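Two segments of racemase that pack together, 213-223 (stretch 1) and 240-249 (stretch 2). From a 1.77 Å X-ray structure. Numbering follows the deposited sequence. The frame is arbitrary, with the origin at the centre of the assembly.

Stretch 1, residues 213-223: LYRFTDWYEVA
Stretch 2 (240-249) TLQHDDLSGH

Both stretches run from loop into helix, and they lie alongside each other in the same direction. Tyr 214 CA is 5.3 Å from Thr 240 CA. Phe 216 CA is 5.2 Å from Leu 241 CA. Trp 219 CA is 5.7 Å from Gly 248 CA. Together they bury 543 Å². In stretch 1, Leu 213 (phi/psi 49/42) and Tyr 214 (55/40) have left-handed conformations, Phe 216 is extended (-114/159), and the helix occupies 219-223 and continues beyond. Stretch 2 is extended at Leu 241 (-108/173) and Gln 242 (-61/145), makes a type I turn from Gln 242 to Asp 245, closed by Asp 245 N to Gln 242 O at 3.0 Å, and enters its helix at Leu 246.

Each helix start is capped by an aspartate with chi1 t. Asp 218 OD1 accepts a weak bond from Tyr 220 N at 3.3 Å, and Asp 245 OD1 accepts a weak one from Gly 248 N at 2.9 Å. The backbone of Asp 245 also serves its helix: its O receives His 249 ND1 at 2.8 Å, with a nearly linear N-H...O angle of 169°.

The apolar contact centres on Leu 241 (chi1 m, chi2 t). Its CA-to-CB bond points away from stretch 1, yet the end of the side chain comes nearer: CD1 lies 3.8 Å from Trp 219 CB, while CD2 lies 3.8 Å from Val 222 CG2 and 4.3 Å from Phe 216 CB. Val 222 (chi1 t) also places CG1 3.9 Å from Thr 240 CB. Trp 219 (chi1 p, chi2 -93°) starts toward stretch 2, with CB 3.8 Å from Gly 248 O, but its indole leads away. A CB on Gly 248 would clash with Asp 245 OD2, at 2.1 Å.

The aromatic rings meet polar atoms at their edges. Tyr 214 (chi1 m, chi2 -72°) sets CD1 3.2 Å from Leu 241 O, near the ring plane, where the partly positive ring hydrogens suit a carbonyl. Its OH reaches the edge of the His 243 imidazole (chi1 t), 3.7 Å from CD2. Phe 216 (chi1 m, chi2 -63°) has Thr 240 O near its ring plane, and its CB is 3.2 Å from that oxygen.

No direct hydrogen bond between the stretches is clear, but one water bridges them. It donates to Thr 217 O (3.2 Å) and Asp 245 OD2 (2.8 Å) and accepts from Gln 242 N (3.1 Å), thus joining the loop before the first helix to both ends of the turn.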

# COMPACT_ATOMS: atom_id res chain seq x y z
N LEU A 213 8.16 -13.71 -3.05
CA LEU A 213 6.93 -14.04 -3.76
C LEU A 213 6.28 -15.39 -3.44
O LEU A 213 5.83 -16.10 -4.35
CB LEU A 213 7.16 -13.93 -5.27
CG LEU A 213 7.30 -12.49 -5.77
CD1 LEU A 213 7.93 -12.47 -7.17
CD2 LEU A 213 5.93 -11.82 -5.78
N TYR A 214 6.26 -15.74 -2.16
CA TYR A 214 5.61 -16.96 -1.72
C TYR A 214 6.08 -18.24 -2.39
O TYR A 214 5.28 -19.13 -2.67
CB TYR A 214 4.10 -16.80 -1.92
CG TYR A 214 3.55 -15.54 -1.29
CD1 TYR A 214 3.42 -15.43 0.09
CD2 TYR A 214 3.19 -14.44 -2.07
CE1 TYR A 214 2.96 -14.27 0.68
CE2 TYR A 214 2.72 -13.26 -1.49
CZ TYR A 214 2.62 -13.18 -0.11
OH TYR A 214 2.18 -12.03 0.50
N ARG A 215 7.38 -18.36 -2.63
CA ARG A 215 7.89 -19.57 -3.28
C ARG A 215 8.17 -20.71 -2.30
O ARG A 215 8.45 -21.82 -2.73
CB ARG A 215 9.16 -19.25 -4.07
CG ARG A 215 10.34 -18.85 -3.22
CD ARG A 215 11.52 -18.34 -4.06
NE ARG A 215 12.14 -19.35 -4.92
CZ ARG A 215 11.83 -19.54 -6.21
NH1 ARG A 215 10.90 -18.79 -6.79
NH2 ARG A 215 12.46 -20.47 -6.91
N PHE A 216 8.07 -20.44 -1.00
CA PHE A 216 8.34 -21.47 0.02
C PHE A 216 7.13 -21.90 0.85
O PHE A 216 6.15 -21.17 0.96
CB PHE A 216 9.44 -20.98 0.96
CG PHE A 216 10.74 -20.68 0.28
CD1 PHE A 216 11.45 -21.69 -0.36
CD2 PHE A 216 11.27 -19.40 0.31
CE1 PHE A 216 12.68 -21.42 -0.97
CE2 PHE A 216 12.49 -19.12 -0.29
CZ PHE A 216 13.20 -20.13 -0.94
N THR A 217 7.22 -23.08 1.46
CA THR A 217 6.14 -23.60 2.31
C THR A 217 6.68 -24.22 3.60
O THR A 217 5.92 -24.41 4.56
CB THR A 217 5.31 -24.68 1.58
OG1 THR A 217 6.17 -25.76 1.19
CG2 THR A 217 4.64 -24.10 0.35
N ASP A 218 7.97 -24.52 3.62
CA ASP A 218 8.62 -25.12 4.79
C ASP A 218 9.49 -24.08 5.51
O ASP A 218 10.49 -23.64 4.97
CB ASP A 218 9.46 -26.32 4.34
CG ASP A 218 10.25 -26.95 5.48
OD1 ASP A 218 9.82 -26.83 6.64
OD2 ASP A 218 11.29 -27.58 5.20
N TRP A 219 9.10 -23.70 6.72
CA TRP A 219 9.86 -22.70 7.47
C TRP A 219 11.31 -23.07 7.71
O TRP A 219 12.18 -22.19 7.77
CB TRP A 219 9.20 -22.41 8.83
CG TRP A 219 9.36 -23.51 9.83
CD1 TRP A 219 8.50 -24.53 10.06
CD2 TRP A 219 10.46 -23.69 10.74
NE1 TRP A 219 8.98 -25.34 11.07
CE2 TRP A 219 10.18 -24.85 11.50
CE3 TRP A 219 11.64 -22.98 10.99
CZ2 TRP A 219 11.05 -25.32 12.50
CZ3 TRP A 219 12.51 -23.45 11.98
CH2 TRP A 219 12.20 -24.61 12.72
N TYR A 220 11.58 -24.36 7.86
CA TYR A 220 12.94 -24.82 8.12
C TYR A 220 13.85 -24.49 6.94
O TYR A 220 14.96 -23.98 7.11
CB TYR A 220 12.93 -26.33 8.39
CG TYR A 220 14.26 -26.88 8.83
CD1 TYR A 220 14.63 -26.89 10.18
CD2 TYR A 220 15.16 -27.39 7.90
CE1 TYR A 220 15.87 -27.39 10.58
CE2 TYR A 220 16.39 -27.89 8.29
CZ TYR A 220 16.74 -27.89 9.63
OH TYR A 220 17.97 -28.38 10.00
N GLU A 221 13.39 -24.80 5.73
CA GLU A 221 14.18 -24.52 4.53
C GLU A 221 14.42 -23.01 4.41
O GLU A 221 15.52 -22.56 4.05
CB GLU A 221 13.45 -25.06 3.30
CG GLU A 221 14.14 -24.81 1.98
CD GLU A 221 13.42 -25.47 0.81
OE1 GLU A 221 12.20 -25.24 0.64
OE2 GLU A 221 14.07 -26.22 0.05
N VAL A 222 13.40 -22.21 4.72
CA VAL A 222 13.55 -20.76 4.64
C VAL A 222 14.56 -20.27 5.67
O VAL A 222 15.40 -19.43 5.36
CB VAL A 222 12.19 -20.05 4.86
CG1 VAL A 222 12.38 -18.54 4.81
CG2 VAL A 222 11.20 -20.49 3.80
N ALA A 223 14.49 -20.80 6.89
CA ALA A 223 15.42 -20.38 7.94
C ALA A 223 16.86 -20.64 7.51
O ALA A 223 17.73 -19.80 7.74
CB ALA A 223 15.11 -21.11 9.24
N THR A 240 7.87 -14.89 2.45
CA THR A 240 8.70 -16.08 2.55
C THR A 240 7.80 -17.32 2.57
O THR A 240 7.96 -18.22 1.76
CB THR A 240 9.53 -16.06 3.84
OG1 THR A 240 8.67 -15.85 4.96
CG2 THR A 240 10.57 -14.96 3.79
N LEU A 241 6.85 -17.34 3.49
CA LEU A 241 5.95 -18.48 3.61
C LEU A 241 4.55 -18.12 3.13
O LEU A 241 4.27 -16.96 2.82
CB LEU A 241 5.90 -18.95 5.06
CG LEU A 241 7.23 -19.53 5.55
CD1 LEU A 241 7.18 -19.78 7.06
CD2 LEU A 241 7.51 -20.81 4.79
N GLN A 242 3.68 -19.12 3.06
CA GLN A 242 2.33 -18.88 2.61
C GLN A 242 1.66 -17.90 3.55
O GLN A 242 1.90 -17.90 4.75
CB GLN A 242 1.56 -20.19 2.51
CG GLN A 242 2.21 -21.17 1.53
CD GLN A 242 2.58 -20.52 0.20
OE1 GLN A 242 3.76 -20.38 -0.13
NE2 GLN A 242 1.57 -20.13 -0.56
N HIS A 243 0.81 -17.06 2.98
CA HIS A 243 0.14 -16.02 3.72
C HIS A 243 -0.76 -16.46 4.87
O HIS A 243 -1.00 -15.69 5.80
CB HIS A 243 -0.62 -15.13 2.73
CG HIS A 243 -0.98 -13.78 3.27
ND1 HIS A 243 -2.10 -13.57 4.05
CD2 HIS A 243 -0.39 -12.57 3.12
CE1 HIS A 243 -2.18 -12.28 4.35
NE2 HIS A 243 -1.16 -11.66 3.80
N ASP A 244 -1.26 -17.70 4.83
CA ASP A 244 -2.12 -18.20 5.91
C ASP A 244 -1.30 -18.86 7.02
O ASP A 244 -1.80 -19.08 8.13
CB ASP A 244 -3.10 -19.27 5.40
CG ASP A 244 -4.15 -18.71 4.46
OD1 ASP A 244 -4.84 -17.74 4.83
OD2 ASP A 244 -4.29 -19.26 3.34
N ASP A 245 -0.05 -19.17 6.72
CA ASP A 245 0.85 -19.85 7.65
C ASP A 245 1.46 -18.92 8.69
O ASP A 245 2.67 -18.74 8.73
CB ASP A 245 1.95 -20.56 6.84
CG ASP A 245 2.82 -21.47 7.68
OD1 ASP A 245 2.45 -21.77 8.84
OD2 ASP A 245 3.89 -21.89 7.15
N LEU A 246 0.62 -18.32 9.52
CA LEU A 246 1.14 -17.43 10.55
C LEU A 246 2.09 -18.12 11.51
O LEU A 246 3.13 -17.57 11.85
CB LEU A 246 -0.00 -16.78 11.33
CG LEU A 246 -0.43 -15.44 10.72
CD1 LEU A 246 -0.93 -15.64 9.30
CD2 LEU A 246 -1.51 -14.80 11.58
N SER A 247 1.74 -19.33 11.94
CA SER A 247 2.61 -20.05 12.86
C SER A 247 3.97 -20.30 12.23
O SER A 247 4.98 -20.34 12.92
CB SER A 247 1.96 -21.37 13.30
OG SER A 247 1.53 -22.14 12.19
N GLY A 248 4.00 -20.46 10.90
CA GLY A 248 5.25 -20.69 10.22
C GLY A 248 6.13 -19.45 10.28
O GLY A 248 7.35 -19.54 10.44
N HIS A 249 5.52 -18.28 10.13
CA HIS A 249 6.30 -17.06 10.20
C HIS A 249 6.93 -16.92 11.60
O HIS A 249 8.06 -16.48 11.75
CB HIS A 249 5.43 -15.85 9.88
CG HIS A 249 5.08 -15.73 8.43
ND1 HIS A 249 4.22 -16.59 7.79
CD2 HIS A 249 5.50 -14.85 7.48
CE1 HIS A 249 4.11 -16.25 6.52
NE2 HIS A 249 4.88 -15.19 6.31
O HOH W 1 3.93 -21.94 4.39